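Local structure of TATA-box-binding protein (Sulfolobus acidocaldarius, 1MP9) at residues Y9-N14 with K173-I178; V117-D122 with D186-V191. The protein probably binds the TATA-box promoter element as a general transcription factor, helping to activate archaeal genes transcribed by RNA polymerase. One frame throughout, in Å; residues are numbered along the deposited sequence.

Interaction 1: residues Y9-N14 with K173-I178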
loop_
_atom_site.group_PDB
_atom_site.type_symbol
_atom_site.label_atom_id
_atom_site.label_comp_id
_atom_site.label_asym_id
_atom_site.label_seq_id
_atom_site.Cartn_x
_atom_site.Cartn_y
_atom_site.Cartn_z
ATOM N N TYR A 9 -23.389 -6.395 -7.092
ATOM C CA TYR A 9 -21.985 -6.763 -6.981
ATOM C C TYR A 9 -21.590 -7.346 -8.343
ATOM O O TYR A 9 -22.116 -8.363 -8.766
ATOM C CB TYR A 9 -21.795 -7.810 -5.870
ATOM C CG TYR A 9 -20.350 -8.206 -5.653
ATOM C CD1 TYR A 9 -19.491 -7.416 -4.893
ATOM C CD2 TYR A 9 -19.829 -9.349 -6.258
ATOM C CE1 TYR A 9 -18.143 -7.760 -4.738
ATOM C CE2 TYR A 9 -18.491 -9.705 -6.110
ATOM C CZ TYR A 9 -17.656 -8.908 -5.350
ATOM O OH TYR A 9 -16.333 -9.263 -5.206
ATOM N N LYS A 10 -20.664 -6.691 -9.029
ATOM C CA LYS A 10 -20.237 -7.151 -10.345
ATOM C C LYS A 10 -18.722 -7.182 -10.414
ATOM O O LYS A 10 -18.139 -7.180 -11.501
ATOM C CB LYS A 10 -20.771 -6.198 -11.428
ATOM C CG LYS A 10 -22.311 -6.096 -11.514
ATOM C CD LYS A 10 -22.922 -7.340 -12.141
ATOM C CE LYS A 10 -22.378 -7.571 -13.547
ATOM N NZ LYS A 10 -22.811 -8.888 -14.109
ATOM N N ALA A 11 -18.073 -7.203 -9.255
ATOM C CA ALA A 11 -16.609 -7.199 -9.240
ATOM C C ALA A 11 -16.029 -8.487 -9.781
ATOM O O ALA A 11 -16.548 -9.567 -9.520
ATOM C CB ALA A 11 -16.104 -6.955 -7.832
ATOM N N VAL A 12 -14.958 -8.353 -10.554
ATOM C CA VAL A 12 -14.258 -9.473 -11.162
ATOM C C VAL A 12 -12.826 -9.476 -10.637
ATOM O O VAL A 12 -12.115 -8.453 -10.699
ATOM C CB VAL A 12 -14.244 -9.342 -12.697
ATOM C CG1 VAL A 12 -13.395 -10.468 -13.320
ATOM C CG2 VAL A 12 -15.705 -9.397 -13.226
ATOM N N VAL A 13 -12.420 -10.629 -10.106
ATOM C CA VAL A 13 -11.103 -10.800 -9.532
ATOM C C VAL A 13 -10.207 -11.590 -10.483
ATOM O O VAL A 13 -10.646 -12.576 -11.057
ATOM C CB VAL A 13 -11.177 -11.578 -8.177
ATOM C CG1 VAL A 13 -9.745 -11.863 -7.653
ATOM C CG2 VAL A 13 -11.982 -10.763 -7.135
ATOM N N ASN A 14 -8.966 -11.142 -10.645
ATOM C CA ASN A 14 -8.000 -11.832 -11.484
ATOM C C ASN A 14 -6.694 -12.016 -10.706
ATOM O O ASN A 14 -6.175 -11.049 -10.143
ATOM C CB ASN A 14 -7.723 -11.000 -12.736
ATOM C CG ASN A 14 -6.899 -11.749 -13.749
ATOM O OD1 ASN A 14 -7.323 -12.796 -14.250
ATOM N ND2 ASN A 14 -5.715 -11.225 -14.068
ATOM N N LYS A 173 -12.600 -12.166 -0.391
ATOM C CA LYS A 173 -13.254 -11.562 0.758
ATOM C C LYS A 173 -12.923 -10.068 0.860
ATOM O O LYS A 173 -13.791 -9.224 1.122
ATOM C CB LYS A 173 -12.795 -12.209 2.058
ATOM C CG LYS A 173 -13.374 -11.497 3.281
ATOM C CD LYS A 173 -12.999 -12.223 4.571
ATOM C CE LYS A 173 -13.507 -11.466 5.815
ATOM N NZ LYS A 173 -13.106 -12.251 7.029
ATOM N N ALA A 174 -11.662 -9.733 0.654
ATOM C CA ALA A 174 -11.272 -8.330 0.744
ATOM C C ALA A 174 -11.984 -7.464 -0.316
ATOM O O ALA A 174 -12.399 -6.344 -0.025
ATOM C CB ALA A 174 -9.744 -8.221 0.602
ATOM N N VAL A 175 -12.120 -7.979 -1.534
ATOM C CA VAL A 175 -12.760 -7.206 -2.608
ATOM C C VAL A 175 -14.228 -6.947 -2.276
ATOM O O VAL A 175 -14.661 -5.811 -2.294
ATOM C CB VAL A 175 -12.609 -7.938 -4.007
ATOM C CG1 VAL A 175 -13.415 -7.209 -5.082
ATOM C CG2 VAL A 175 -11.120 -7.967 -4.413
ATOM N N LYS A 176 -14.994 -7.994 -1.952
ATOM C CA LYS A 176 -16.400 -7.806 -1.587
ATOM C C LYS A 176 -16.527 -6.881 -0.374
ATOM O O LYS A 176 -17.461 -6.096 -0.295
ATOM C CB LYS A 176 -17.119 -9.136 -1.250
ATOM C CG LYS A 176 -18.596 -8.868 -0.837
ATOM C CD LYS A 176 -19.400 -10.078 -0.357
ATOM C CE LYS A 176 -20.799 -9.650 0.245
ATOM N NZ LYS A 176 -21.561 -8.744 -0.659
ATOM N N LYS A 177 -15.606 -6.988 0.577
ATOM C CA LYS A 177 -15.679 -6.147 1.768
ATOM C C LYS A 177 -15.530 -4.655 1.469
ATOM O O LYS A 177 -16.342 -3.854 1.918
ATOM C CB LYS A 177 -14.602 -6.572 2.777
ATOM C CG LYS A 177 -14.738 -5.973 4.193
ATOM C CD LYS A 177 -13.799 -6.748 5.155
ATOM C CE LYS A 177 -13.530 -5.991 6.461
ATOM N NZ LYS A 177 -12.756 -6.830 7.440
ATOM N N ILE A 178 -14.508 -4.264 0.713
ATOM C CA ILE A 178 -14.334 -2.855 0.442
ATOM C C ILE A 178 -15.426 -2.361 -0.459
ATOM O O ILE A 178 -15.850 -1.210 -0.362
ATOM C CB ILE A 178 -12.905 -2.555 -0.142
ATOM C CG1 ILE A 178 -12.618 -1.051 -0.089
ATOM C CG2 ILE A 178 -12.776 -3.083 -1.522
ATOM C CD1 ILE A 178 -12.480 -0.506 1.294
#
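The Tyr9 ring is the one flat group carrying this contact. One of its faces has the backbone N of Ala11 above it, 4.0 Å from the plane and displaced toward the rim, so the 9-14 segment folds back over its own aromatic. On the helix side the approach is oblique: Tyr9 CE1 comes to 3.6 Å from Lys176 CA, with Lys176 CB and CG only slightly farther off. Phe179, one turn farther along helix 168-184, meets the same ring edge-to-face. CG of Tyr9 stands anti to the backbone N (chi1 -178°), which extends the phenol toward the helix until its OH lies 3.6 Å from Val175 CG1; the two side chains cross at about a right angle.

Val175 is the shared partner, and its two methyls divide the work. Val175 CG1, anti to the backbone N (chi1 173°), also meets the methyl of Ala11, with Ala11 CB 3.9 Å away. CG2 faces the entrance of strand 12-23, where Val13 CG2 lies 4.0 Å from Val175 CG2 as the two valines slide past each other in opposite directions. Leu115 touches both Ala11 and Val175, and Val171 and His172 extend the seat of Val13 along the helix. The contact thus sets residues 173-178, which belong to the second repeat, against the N-terminal lead-in and first residues of strand 12-23 of the saddle-shaped TBP sheet.

An alanine in place of Tyr9 would remove the ring and hydroxyl and would probably loosen the N-terminal segment from Val175, Lys176 and Phe179. Lys176 lends only its backbone and the start of its aliphatic chain, while its NZ forms a salt bridge with Asp180; the association between the two segments therefore rests on apolar and van der Waals contact, without directional polar bonds.

Interaction 2: residues V117-D122 with D186-V191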
loop_
_atom_site.group_PDB
_atom_site.type_symbol
_atom_site.label_atom_id
_atom_site.label_comp_id
_atom_site.label_asym_id
_atom_site.label_seq_id
_atom_site.Cartn_x
_atom_site.Cartn_y
_atom_site.Cartn_z
ATOM N N VAL A 117 -17.548 0.063 -11.220
ATOM C CA VAL A 117 -18.264 1.240 -10.771
ATOM C C VAL A 117 -17.170 2.260 -10.650
ATOM O O VAL A 117 -16.018 1.891 -10.513
ATOM C CB VAL A 117 -18.861 1.070 -9.340
ATOM C CG1 VAL A 117 -19.859 -0.022 -9.339
ATOM C CG2 VAL A 117 -17.701 0.803 -8.308
ATOM N N ILE A 118 -17.526 3.531 -10.687
ATOM C CA ILE A 118 -16.555 4.581 -10.491
ATOM C C ILE A 118 -16.470 4.814 -8.974
ATOM O O ILE A 118 -17.482 4.772 -8.296
ATOM C CB ILE A 118 -17.012 5.885 -11.197
ATOM C CG1 ILE A 118 -16.673 5.775 -12.694
ATOM C CG2 ILE A 118 -16.363 7.122 -10.576
ATOM C CD1 ILE A 118 -17.120 7.017 -13.528
ATOM N N VAL A 119 -15.266 5.059 -8.459
ATOM C CA VAL A 119 -15.091 5.289 -7.028
ATOM C C VAL A 119 -14.772 6.744 -6.749
ATOM O O VAL A 119 -13.893 7.313 -7.371
ATOM C CB VAL A 119 -13.942 4.392 -6.476
ATOM C CG1 VAL A 119 -13.867 4.487 -4.919
ATOM C CG2 VAL A 119 -14.205 2.934 -6.919
ATOM N N ASN A 120 -15.505 7.370 -5.837
ATOM C CA ASN A 120 -15.191 8.750 -5.505
ATOM C C ASN A 120 -14.094 8.662 -4.420
ATOM O O ASN A 120 -14.393 8.490 -3.233
ATOM C CB ASN A 120 -16.448 9.481 -4.970
ATOM C CG ASN A 120 -16.201 10.971 -4.716
ATOM O OD1 ASN A 120 -15.085 11.384 -4.516
ATOM N ND2 ASN A 120 -17.253 11.763 -4.721
ATOM N N LEU A 121 -12.833 8.799 -4.823
ATOM C CA LEU A 121 -11.719 8.680 -3.877
ATOM C C LEU A 121 -11.628 9.814 -2.840
ATOM O O LEU A 121 -11.319 9.556 -1.661
ATOM C CB LEU A 121 -10.404 8.566 -4.645
ATOM C CG LEU A 121 -10.322 7.414 -5.662
ATOM C CD1 LEU A 121 -8.961 7.428 -6.307
ATOM C CD2 LEU A 121 -10.572 6.073 -4.971
ATOM N N ASP A 122 -11.910 11.048 -3.280
ATOM C CA ASP A 122 -11.895 12.228 -2.395
ATOM C C ASP A 122 -12.885 11.994 -1.263
ATOM O O ASP A 122 -12.591 12.282 -0.099
ATOM C CB ASP A 122 -12.335 13.500 -3.137
ATOM C CG ASP A 122 -11.271 14.047 -4.092
ATOM O OD1 ASP A 122 -10.183 14.464 -3.644
ATOM O OD2 ASP A 122 -11.533 14.093 -5.310
ATOM N N ASP A 186 -21.760 5.369 0.299
ATOM C CA ASP A 186 -22.218 6.095 -0.894
ATOM C C ASP A 186 -21.046 6.764 -1.652
ATOM O O ASP A 186 -21.072 7.961 -1.976
ATOM C CB ASP A 186 -23.253 7.155 -0.512
ATOM C CG ASP A 186 -23.892 7.806 -1.737
ATOM O OD1 ASP A 186 -23.944 7.183 -2.814
ATOM O OD2 ASP A 186 -24.354 8.944 -1.622
ATOM N N CYS A 187 -20.031 5.959 -1.943
ATOM C CA CYS A 187 -18.838 6.421 -2.633
ATOM C C CYS A 187 -18.653 5.823 -4.023
ATOM O O CYS A 187 -17.572 5.953 -4.610
ATOM C CB CYS A 187 -17.609 6.094 -1.773
ATOM S SG CYS A 187 -17.421 7.170 -0.306
ATOM N N VAL A 188 -19.673 5.155 -4.555
ATOM C CA VAL A 188 -19.530 4.577 -5.886
ATOM C C VAL A 188 -20.668 4.999 -6.796
ATOM O O VAL A 188 -21.769 5.320 -6.336
ATOM C CB VAL A 188 -19.442 3.032 -5.862
ATOM C CG1 VAL A 188 -18.208 2.575 -5.026
ATOM C CG2 VAL A 188 -20.711 2.436 -5.308
ATOM N N LYS A 189 -20.371 5.058 -8.087
ATOM C CA LYS A 189 -21.359 5.436 -9.098
ATOM C C LYS A 189 -21.289 4.307 -10.113
ATOM O O LYS A 189 -20.230 4.071 -10.703
ATOM C CB LYS A 189 -20.961 6.755 -9.755
ATOM C CG LYS A 189 -21.965 7.234 -10.796
ATOM C CD LYS A 189 -21.970 8.765 -10.905
ATOM C CE LYS A 189 -22.823 9.237 -12.107
ATOM N NZ LYS A 189 -23.034 10.706 -11.988
ATOM N N PRO A 190 -22.400 3.572 -10.297
ATOM C CA PRO A 190 -22.446 2.449 -11.244
ATOM C C PRO A 190 -22.725 2.953 -12.669
ATOM O O PRO A 190 -23.814 2.753 -13.218
ATOM C CB PRO A 190 -23.553 1.580 -10.668
ATOM C CG PRO A 190 -24.553 2.635 -10.144
ATOM C CD PRO A 190 -23.669 3.724 -9.553
ATOM N N VAL A 191 -21.717 3.597 -13.260
ATOM C CA VAL A 191 -21.863 4.191 -14.597
ATOM C C VAL A 191 -22.148 3.241 -15.737
ATOM O O VAL A 191 -22.519 3.682 -16.829
ATOM C CB VAL A 191 -20.617 5.044 -14.992
ATOM C CG1 VAL A 191 -19.338 4.228 -14.887
ATOM C CG2 VAL A 191 -20.783 5.561 -16.434
#
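Val117 and Val188 both turn CG2 into the crowded position between backbone N and carbonyl carbon (chi1 -63° and -60°), and across this two-stranded antiparallel sheet Val117 CG2 comes to 3.7 Å from Val188 CB. The pair crosses obliquely. Leu182 and Val183 of helix 168-184 and Ile7 of the N-terminal region also touch Val188.

Ile118 and Lys189 form the hydrogen-bonded pair: Ile118 N gives to Lys189 O at 2.8 Å, and Lys189 N returns a bond to Ile118 O at 2.9 Å, both in the carbonyl plane. Val119 and Val188 are the adjoining non-hydrogen-bonded pair, with side chains on the sheet face opposite to that of Ile118 and Lys189. On the latter face Ile118 CG1, beside its backbone N and anti to the carbonyl carbon, lies 3.8 Å from Val191 CG1, which an inverse gamma turn centred on Pro190 brings round.

Helix 168-184 closes in a Schellman motif at Asp186, and the sheet joins the tail beyond it to the start of helix 121-127, where Asn120 is N-cap and its OD1 accepts from Lys123 N. The backbone N of that same Asn120 makes the straightest bond, 2.8 Å to Cys187 O at 176°.

In the fold
Interactions 1 and 2 lie on the same side of the chain's centre, their own centres 14 Å apart and their nearest atoms about 6 Å apart without touching. Along the chain the segments alternate, 9-14, 117-122, 173-178, 186-191, so the two contacts cross. Helix 168-184 links them: it carries 173-178, and strand 188-189 follows it. Interaction 1 sets that helix against the lead-in and first residues of strand 12-23 of the large antiparallel sheet, whereas interaction 2 pairs the stretch beyond it with strand 118-119 in a separate small sheet. Together they tie the N-terminal segment and the C-terminal extension to the half of the saddle built from the second repeat.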